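Local coordinates for putative phosphoribosyltransferase (Neisseria gonorrhoeae, PDB 5VOG), which is probably a type I phosphoribosyltransferase, and binds the alarmone guanosine-5',3'-tetraphosphate (ppGpp) in a pocket that recognises its guanine base, at residues A[12-17]-A[172-177]; A[133-138]-A[162-167]. All blocks are in the same frame, centred on the assembly; numbering follows the deposited sequence.

Interaction 1 (A[12-17]-A[172-177]); sequences KIWYTY and DEHNRL
Trp-14, closing the short strand 12-14, lays its indole on Leu-177 of the C-terminal helix 171-179. Leu-177 CB stands 3.6 Å from the centroid of the five-membered ring and nearly over its centre, a CH-pi contact, while Leu-177 CD1 reaches the same ring at Trp-14 NE1 (3.5 Å). The indole also turns an edge to His-174: Trp-14 CD1 lies 3.4 Å from His-174 ND1, and the pair forms an offset edge-to-face stack with planes at 69°. Beside the ring, a water accepts from Trp-14 N and donates to Leu-177 O, tying the strand backbone to the helix. At Tyr-15 the backbone makes the contact. His-174 NE2 donates to Tyr-15 O over 2.7 Å in a nearly straight bond (177°), with the oxygen in the imidazole plane but the donor well above the carbonyl plane. CG of His-174 lies anti to its backbone N (chi1 176°); the ring beyond it turns one face to Trp-14 and brings NE2 to the carbonyl. Thr-16 uses its two branches differently: CG2 touches Asn-175 OD1 at 3.4 Å, whereas OG1 caps Asp-19 N at the start of helix 17-33. At Tyr-17 a second water accepts from the backbone N (3.0 Å) and donates to Asn-175 OD1 (2.7 Å). The other end of that amide, ND2, bonds to Asp-18 OD2 of the second subunit, and Tyr-17 OH is hydrogen-bonded to His-21 ND1 of the same neighbouring subunit. The contact thus fastens the C-terminal helix to the chain entering helix 17-33, close to the subunit interface. Since a carbonyl can only accept, the direct bond calls for a proton on His-174 NE2; the same imidazole offers its face to the edge of Trp-14.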
loop_
_atom_site.group_PDB
_atom_site.type_symbol
_atom_site.label_atom_id
_atom_site.label_comp_id
_atom_site.label_asym_id
_atom_site.label_seq_id
_atom_site.Cartn_x
_atom_site.Cartn_y
_atom_site.Cartn_z
ATOM N N LYS A 12 -8.084 19.329 -15.260
ATOM C CA LYS A 12 -7.653 17.991 -14.896
ATOM C C LYS A 12 -6.166 17.849 -15.171
ATOM O O LYS A 12 -5.618 18.502 -16.063
ATOM C CB LYS A 12 -8.452 16.929 -15.669
ATOM C CG LYS A 12 -9.950 17.039 -15.438
ATOM C CD LYS A 12 -10.756 16.179 -16.391
ATOM C CE LYS A 12 -10.598 14.707 -16.086
ATOM N NZ LYS A 12 -11.513 13.887 -16.931
ATOM N N ILE A 13 -5.515 16.989 -14.393
ATOM C CA ILE A 13 -4.094 16.725 -14.558
ATOM C C ILE A 13 -3.861 15.235 -14.348
ATOM O O ILE A 13 -4.558 14.581 -13.566
ATOM C CB ILE A 13 -3.237 17.605 -13.603
ATOM C CG1 ILE A 13 -1.745 17.466 -13.918
ATOM C CG2 ILE A 13 -3.522 17.274 -12.143
ATOM C CD1 ILE A 13 -0.910 18.666 -13.497
ATOM N N TRP A 14 -2.906 14.693 -15.102
ATOM C CA TRP A 14 -2.477 13.303 -14.998
ATOM C C TRP A 14 -1.010 13.264 -14.595
ATOM O O TRP A 14 -0.191 14.014 -15.138
ATOM C CB TRP A 14 -2.651 12.561 -16.333
ATOM C CG TRP A 14 -4.075 12.315 -16.760
ATOM C CD1 TRP A 14 -4.722 11.115 -16.772
ATOM C CD2 TRP A 14 -5.017 13.281 -17.253
ATOM N NE1 TRP A 14 -6.006 11.270 -17.230
ATOM C CE2 TRP A 14 -6.212 12.590 -17.537
ATOM C CE3 TRP A 14 -4.965 14.661 -17.485
ATOM C CZ2 TRP A 14 -7.349 13.229 -18.031
ATOM C CZ3 TRP A 14 -6.094 15.295 -17.973
ATOM C CH2 TRP A 14 -7.271 14.578 -18.246
ATOM N N TYR A 15 -0.674 12.377 -13.659
ATOM C CA TYR A 15 0.694 12.204 -13.192
ATOM C C TYR A 15 1.139 10.773 -13.443
ATOM O O TYR A 15 0.391 9.830 -13.172
ATOM C CB TYR A 15 0.832 12.507 -11.689
ATOM C CG TYR A 15 0.593 13.941 -11.287
ATOM C CD1 TYR A 15 1.395 14.971 -11.770
ATOM C CD2 TYR A 15 -0.417 14.264 -10.389
ATOM C CE1 TYR A 15 1.179 16.283 -11.381
ATOM C CE2 TYR A 15 -0.634 15.571 -9.989
ATOM C CZ TYR A 15 0.160 16.574 -10.490
ATOM O OH TYR A 15 -0.065 17.873 -10.081
ATOM N N THR A 16 2.362 10.612 -13.940
ATOM C CA THR A 16 2.919 9.277 -14.095
ATOM C C THR A 16 3.361 8.732 -12.738
ATOM O O THR A 16 3.516 9.471 -11.763
ATOM C CB THR A 16 4.112 9.281 -15.061
ATOM O OG1 THR A 16 5.209 9.989 -14.466
ATOM C CG2 THR A 16 3.743 9.935 -16.395
ATOM N N TYR A 17 3.566 7.412 -12.680
ATOM C CA TYR A 17 4.155 6.824 -11.480
ATOM C C TYR A 17 5.477 7.495 -11.139
ATOM O O TYR A 17 5.739 7.810 -9.976
ATOM C CB TYR A 17 4.381 5.322 -11.660
ATOM C CG TYR A 17 3.159 4.442 -11.499
ATOM C CD1 TYR A 17 2.575 4.246 -10.247
ATOM C CD2 TYR A 17 2.620 3.762 -12.588
ATOM C CE1 TYR A 17 1.462 3.431 -10.095
ATOM C CE2 TYR A 17 1.509 2.939 -12.444
ATOM C CZ TYR A 17 0.934 2.775 -11.198
ATOM O OH TYR A 17 -0.171 1.955 -11.048
ATOM N N ASP A 172 -0.786 3.406 -20.938
ATOM C CA ASP A 172 -0.226 4.147 -22.064
ATOM C C ASP A 172 -1.029 5.406 -22.350
ATOM O O ASP A 172 -0.454 6.474 -22.595
ATOM C CB ASP A 172 -0.173 3.266 -23.311
ATOM C CG ASP A 172 0.833 2.147 -23.188
ATOM O OD1 ASP A 172 2.003 2.429 -22.852
ATOM O OD2 ASP A 172 0.450 0.984 -23.415
ATOM N N GLU A 173 -2.358 5.301 -22.340
ATOM C CA GLU A 173 -3.178 6.486 -22.555
ATOM C C GLU A 173 -3.040 7.454 -21.391
ATOM O O GLU A 173 -2.992 8.676 -21.592
ATOM C CB GLU A 173 -4.639 6.087 -22.759
ATOM C CG GLU A 173 -5.590 7.263 -22.952
ATOM C CD GLU A 173 -5.375 8.023 -24.260
ATOM O OE1 GLU A 173 -4.511 7.632 -25.077
ATOM O OE2 GLU A 173 -6.086 9.026 -24.478
ATOM N N HIS A 174 -2.960 6.921 -20.168
ATOM C CA HIS A 174 -2.726 7.754 -18.998
ATOM C C HIS A 174 -1.437 8.553 -19.145
ATOM O O HIS A 174 -1.408 9.762 -18.884
ATOM C CB HIS A 174 -2.679 6.881 -17.742
ATOM C CG HIS A 174 -2.340 7.644 -16.505
ATOM N ND1 HIS A 174 -3.300 8.175 -15.669
ATOM C CD2 HIS A 174 -1.144 7.999 -15.977
ATOM C CE1 HIS A 174 -2.708 8.815 -14.676
ATOM N NE2 HIS A 174 -1.400 8.728 -14.842
ATOM N N ASN A 175 -0.354 7.888 -19.562
ATOM C CA ASN A 175 0.921 8.580 -19.704
ATOM C C ASN A 175 0.860 9.620 -20.812
ATOM O O ASN A 175 1.481 10.683 -20.704
ATOM C CB ASN A 175 2.045 7.583 -19.980
ATOM C CG ASN A 175 2.414 6.761 -18.759
ATOM O OD1 ASN A 175 2.156 7.155 -17.614
ATOM N ND2 ASN A 175 3.031 5.610 -18.996
ATOM N N ARG A 176 0.116 9.330 -21.884
ATOM C CA ARG A 176 -0.049 10.311 -22.953
ATOM C C ARG A 176 -0.696 11.584 -22.423
ATOM O O ARG A 176 -0.250 12.697 -22.731
ATOM C CB ARG A 176 -0.878 9.716 -24.094
ATOM C CG ARG A 176 -1.004 10.639 -25.302
ATOM C CD ARG A 176 -2.013 10.128 -26.331
ATOM N NE ARG A 176 -3.386 10.213 -25.843
ATOM C CZ ARG A 176 -4.121 11.321 -25.865
ATOM N NH1 ARG A 176 -3.618 12.446 -26.352
ATOM N NH2 ARG A 176 -5.362 11.307 -25.396
ATOM N N LEU A 177 -1.745 11.440 -21.611
ATOM C CA LEU A 177 -2.416 12.609 -21.054
ATOM C C LEU A 177 -1.537 13.341 -20.044
ATOM O O LEU A 177 -1.646 14.565 -19.908
ATOM C CB LEU A 177 -3.750 12.191 -20.424
ATOM C CG LEU A 177 -4.832 11.756 -21.423
ATOM C CD1 LEU A 177 -5.950 10.969 -20.740
ATOM C CD2 LEU A 177 -5.395 12.968 -22.161
HETATM O O HOH W 1 -1.716 16.164 -17.451
HETATM O O HOH W 2 3.182 6.030 -15.347
#

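Interaction 2 (A[133-138]-A[162-167]); sequences VLHEKI and INYPWD. With G4P (guanosine-5',3'-tetraphosphate), chain D.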
loop_
_atom_site.group_PDB
_atom_site.type_symbol
_atom_site.label_atom_id
_atom_site.label_comp_id
_atom_site.label_asym_id
_atom_site.label_seq_id
_atom_site.Cartn_x
_atom_site.Cartn_y
_atom_site.Cartn_z
ATOM N N VAL A 133 1.228 14.280 3.084
ATOM C CA VAL A 133 0.353 13.992 1.955
ATOM C C VAL A 133 1.112 14.256 0.665
ATOM O O VAL A 133 1.950 15.159 0.590
ATOM C CB VAL A 133 -0.958 14.804 1.988
ATOM C CG1 VAL A 133 -1.846 14.321 3.098
ATOM C CG2 VAL A 133 -0.671 16.296 2.145
ATOM N N LEU A 134 0.830 13.439 -0.348
ATOM C CA LEU A 134 1.488 13.607 -1.637
ATOM C C LEU A 134 1.098 14.934 -2.284
ATOM O O LEU A 134 1.966 15.731 -2.669
ATOM C CB LEU A 134 1.136 12.419 -2.537
ATOM C CG LEU A 134 1.427 12.500 -4.039
ATOM C CD1 LEU A 134 2.915 12.635 -4.318
ATOM C CD2 LEU A 134 0.873 11.251 -4.725
ATOM N N HIS A 135 -0.205 15.196 -2.391
ATOM C CA HIS A 135 -0.740 16.367 -3.076
ATOM C C HIS A 135 -1.638 17.156 -2.143
ATOM O O HIS A 135 -2.576 16.598 -1.561
ATOM C CB HIS A 135 -1.543 15.949 -4.303
ATOM C CG HIS A 135 -0.717 15.305 -5.362
ATOM N ND1 HIS A 135 -1.112 14.160 -6.018
ATOM C CD2 HIS A 135 0.473 15.663 -5.898
ATOM C CE1 HIS A 135 -0.193 13.835 -6.909
ATOM N NE2 HIS A 135 0.776 14.735 -6.861
ATOM N N GLU A 136 -1.375 18.460 -2.037
ATOM C CA GLU A 136 -2.192 19.383 -1.255
ATOM C C GLU A 136 -2.941 20.304 -2.211
ATOM O O GLU A 136 -2.331 21.166 -2.851
ATOM C CB GLU A 136 -1.328 20.194 -0.294
ATOM C CG GLU A 136 -2.112 21.261 0.447
ATOM C CD GLU A 136 -1.237 22.144 1.316
ATOM O OE1 GLU A 136 0.005 21.983 1.309
ATOM O OE2 GLU A 136 -1.800 23.008 2.015
ATOM N N LYS A 137 -4.260 20.141 -2.296
ATOM C CA LYS A 137 -5.067 21.024 -3.129
ATOM C C LYS A 137 -5.365 22.329 -2.402
ATOM O O LYS A 137 -5.761 22.326 -1.232
ATOM C CB LYS A 137 -6.375 20.359 -3.522
ATOM C CG LYS A 137 -6.239 19.186 -4.454
ATOM C CD LYS A 137 -7.646 18.742 -4.788
ATOM C CE LYS A 137 -7.693 17.647 -5.773
ATOM N NZ LYS A 137 -9.116 17.351 -6.078
ATOM N N ILE A 138 -5.197 23.440 -3.112
ATOM C CA ILE A 138 -5.462 24.770 -2.568
ATOM C C ILE A 138 -6.940 25.076 -2.791
ATOM O O ILE A 138 -7.368 25.385 -3.903
ATOM C CB ILE A 138 -4.562 25.828 -3.200
ATOM C CG1 ILE A 138 -3.093 25.450 -2.991
ATOM C CG2 ILE A 138 -4.897 27.193 -2.610
ATOM C CD1 ILE A 138 -2.754 25.022 -1.567
ATOM N N ILE A 162 -7.153 15.350 -9.946
ATOM C CA ILE A 162 -5.905 14.632 -10.169
ATOM C C ILE A 162 -6.225 13.210 -10.595
ATOM O O ILE A 162 -6.964 12.496 -9.904
ATOM C CB ILE A 162 -5.032 14.643 -8.906
ATOM C CG1 ILE A 162 -4.694 16.081 -8.503
ATOM C CG2 ILE A 162 -3.776 13.809 -9.120
ATOM C CD1 ILE A 162 -4.110 16.191 -7.088
ATOM N N ASN A 163 -5.667 12.794 -11.729
ATOM C CA ASN A 163 -5.810 11.424 -12.212
ATOM C C ASN A 163 -4.536 10.660 -11.881
ATOM O O ASN A 163 -3.463 10.975 -12.407
ATOM C CB ASN A 163 -6.096 11.418 -13.709
ATOM C CG ASN A 163 -7.403 12.086 -14.032
ATOM O OD1 ASN A 163 -8.459 11.479 -13.905
ATOM N ND2 ASN A 163 -7.346 13.363 -14.411
ATOM N N TYR A 164 -4.654 9.662 -10.981
ATOM C CA TYR A 164 -3.528 8.873 -10.505
ATOM C C TYR A 164 -3.258 7.697 -11.432
ATOM O O TYR A 164 -4.189 7.104 -11.979
ATOM C CB TYR A 164 -3.794 8.362 -9.085
ATOM C CG TYR A 164 -3.744 9.500 -8.098
ATOM C CD1 TYR A 164 -2.530 10.049 -7.725
ATOM C CD2 TYR A 164 -4.911 10.070 -7.593
ATOM C CE1 TYR A 164 -2.466 11.118 -6.847
ATOM C CE2 TYR A 164 -4.862 11.142 -6.713
ATOM C CZ TYR A 164 -3.631 11.666 -6.354
ATOM O OH TYR A 164 -3.561 12.745 -5.489
ATOM N N PRO A 165 -1.985 7.338 -11.598
ATOM C CA PRO A 165 -1.664 6.212 -12.486
ATOM C C PRO A 165 -2.220 4.890 -11.984
ATOM O O PRO A 165 -2.474 3.982 -12.788
ATOM C CB PRO A 165 -0.129 6.217 -12.515
ATOM C CG PRO A 165 0.272 6.856 -11.207
ATOM C CD PRO A 165 -0.792 7.894 -10.930
ATOM N N TRP A 166 -2.419 4.756 -10.676
ATOM C CA TRP A 166 -2.966 3.527 -10.120
ATOM C C TRP A 166 -4.472 3.419 -10.307
ATOM O O TRP A 166 -5.075 2.456 -9.820
ATOM C CB TRP A 166 -2.595 3.412 -8.643
ATOM C CG TRP A 166 -2.817 4.639 -7.772
ATOM C CD1 TRP A 166 -4.006 5.078 -7.256
ATOM C CD2 TRP A 166 -1.807 5.528 -7.259
ATOM N NE1 TRP A 166 -3.797 6.188 -6.463
ATOM C CE2 TRP A 166 -2.460 6.484 -6.452
ATOM C CE3 TRP A 166 -0.419 5.611 -7.414
ATOM C CZ2 TRP A 166 -1.769 7.498 -5.788
ATOM C CZ3 TRP A 166 0.267 6.622 -6.756
ATOM C CH2 TRP A 166 -0.413 7.559 -5.963
ATOM N N ASP A 167 -5.085 4.368 -11.019
ATOM C CA ASP A 167 -6.460 4.256 -11.491
ATOM C C ASP A 167 -6.549 4.107 -13.007
ATOM O O ASP A 167 -7.654 4.148 -13.563
ATOM C CB ASP A 167 -7.280 5.473 -11.058
ATOM C CG ASP A 167 -7.551 5.504 -9.572
ATOM O OD1 ASP A 167 -7.826 4.430 -8.984
ATOM O OD2 ASP A 167 -7.482 6.615 -8.991
HETATM P PB G4P D . -8.592 14.324 2.842
HETATM O O1B G4P D . -9.119 14.290 4.187
HETATM O O2B G4P D . -8.517 15.727 2.200
HETATM O O3B G4P D . -7.189 13.639 2.778
HETATM O O3A G4P D . -9.452 13.397 1.871
HETATM P PA G4P D . -11.001 13.413 1.517
HETATM O O1A G4P D . -11.814 12.896 2.638
HETATM O O2A G4P D . -11.394 14.788 1.038
HETATM O "O5'" G4P D . -11.005 12.440 0.232
HETATM C "C5'" G4P D . -12.166 11.684 -0.165
HETATM C "C4'" G4P D . -11.815 10.907 -1.406
HETATM O "O4'" G4P D . -11.679 11.800 -2.525
HETATM C "C3'" G4P D . -10.499 10.127 -1.319
HETATM O "O3'" G4P D . -10.776 8.730 -1.553
HETATM C "C2'" G4P D . -9.610 10.700 -2.427
HETATM O "O2'" G4P D . -8.808 9.723 -3.088
HETATM C "C1'" G4P D . -10.652 11.313 -3.360
HETATM N N9 G4P D . -10.117 12.449 -4.114
HETATM C C8 G4P D . -10.118 13.764 -3.730
HETATM N N7 G4P D . -9.551 14.556 -4.610
HETATM C C5 G4P D . -9.154 13.707 -5.632
HETATM C C6 G4P D . -8.497 13.969 -6.875
HETATM O O6 G4P D . -8.126 15.061 -7.314
HETATM N N1 G4P D . -8.304 12.818 -7.615
HETATM C C2 G4P D . -8.682 11.559 -7.229
HETATM N N2 G4P D . -8.434 10.562 -8.082
HETATM N N3 G4P D . -9.294 11.300 -6.076
HETATM C C4 G4P D . -9.498 12.406 -5.335
HETATM P PC G4P D . -11.268 7.754 -0.410
HETATM O O1C G4P D . -12.736 7.882 -0.196
HETATM O O2C G4P D . -10.420 8.093 0.786
HETATM O O3C G4P D . -10.868 6.300 -0.925
HETATM P PD G4P D . -9.482 5.557 -1.193
HETATM O O1D G4P D . -8.439 6.354 -0.483
HETATM O O2D G4P D . -9.661 4.139 -0.602
HETATM O O3D G4P D . -9.339 5.502 -2.692
#
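Lys-137 and Ile-162 grip one atom between them, O6 of the guanine of ppGpp. Lys-137 NZ and Ile-162 N each donate to O6 at 2.8 Å, the latter nearly straight (171°). The lysine chain runs fully extended beyond CG, and Lys-137 NZ also donates to guanine N7 (3.2 Å) while forming a salt bridge with Asp-109. Ile-162 O completes the reading of the base edge, accepting from N1 at 2.7 Å and, through a more bent bond (136°), from N2. Behind this polar row, Ile-162 CD1 packs between Lys-137 CE and the His-135 ring, 3.8 Å from His-135 ND1. His-135 and Tyr-164 then meet tip to tip: His-135 ND1 and Tyr-164 OH are 2.9 Å apart in a straight hydrogen bond (178°), the rings rim to rim and neither over the other. Leu-134 packs against both rings, its CD2 on Tyr-164 CE1 (4.0 Å) and its CG over the centre of the His-135 ring; CD2 also meets Trp-166 CH2 tip to tip. Donors at O6 and N7 and a carbonyl acceptor at N1 and N2 match a guanine, much as 6-oxopurine phosphoribosyltransferases hold their base with a lysine and a backbone strand. The rim of Tyr-164, at CD2, meets guanine N2 (3.6 Å), and the bond with His-135 would limit how the ring can turn.

Interaction 2 is buried and lines the nucleotide pocket; interaction 1 lies at the surface, about 12 Å away between centres. They share the two-stranded parallel sheet, in which 12-14 runs beside 161-163, and Ile-13 O meets Asn-163 N across it in a probable hydrogen bond. Tyr-15 bridges them further, its ring meeting that of His-135. The chemistry follows position: interaction 1 joins strand to helix with an indole packed on a leucine and a histidine, a single direct hydrogen bond and two bridging waters, whereas interaction 2 sets a hydrophobic and aromatic core behind polar groups turned to the ligand. Each uses a histidine as a linker, to a backbone carbonyl in one and a tyrosine hydroxyl in the other. Both touch the second subunit.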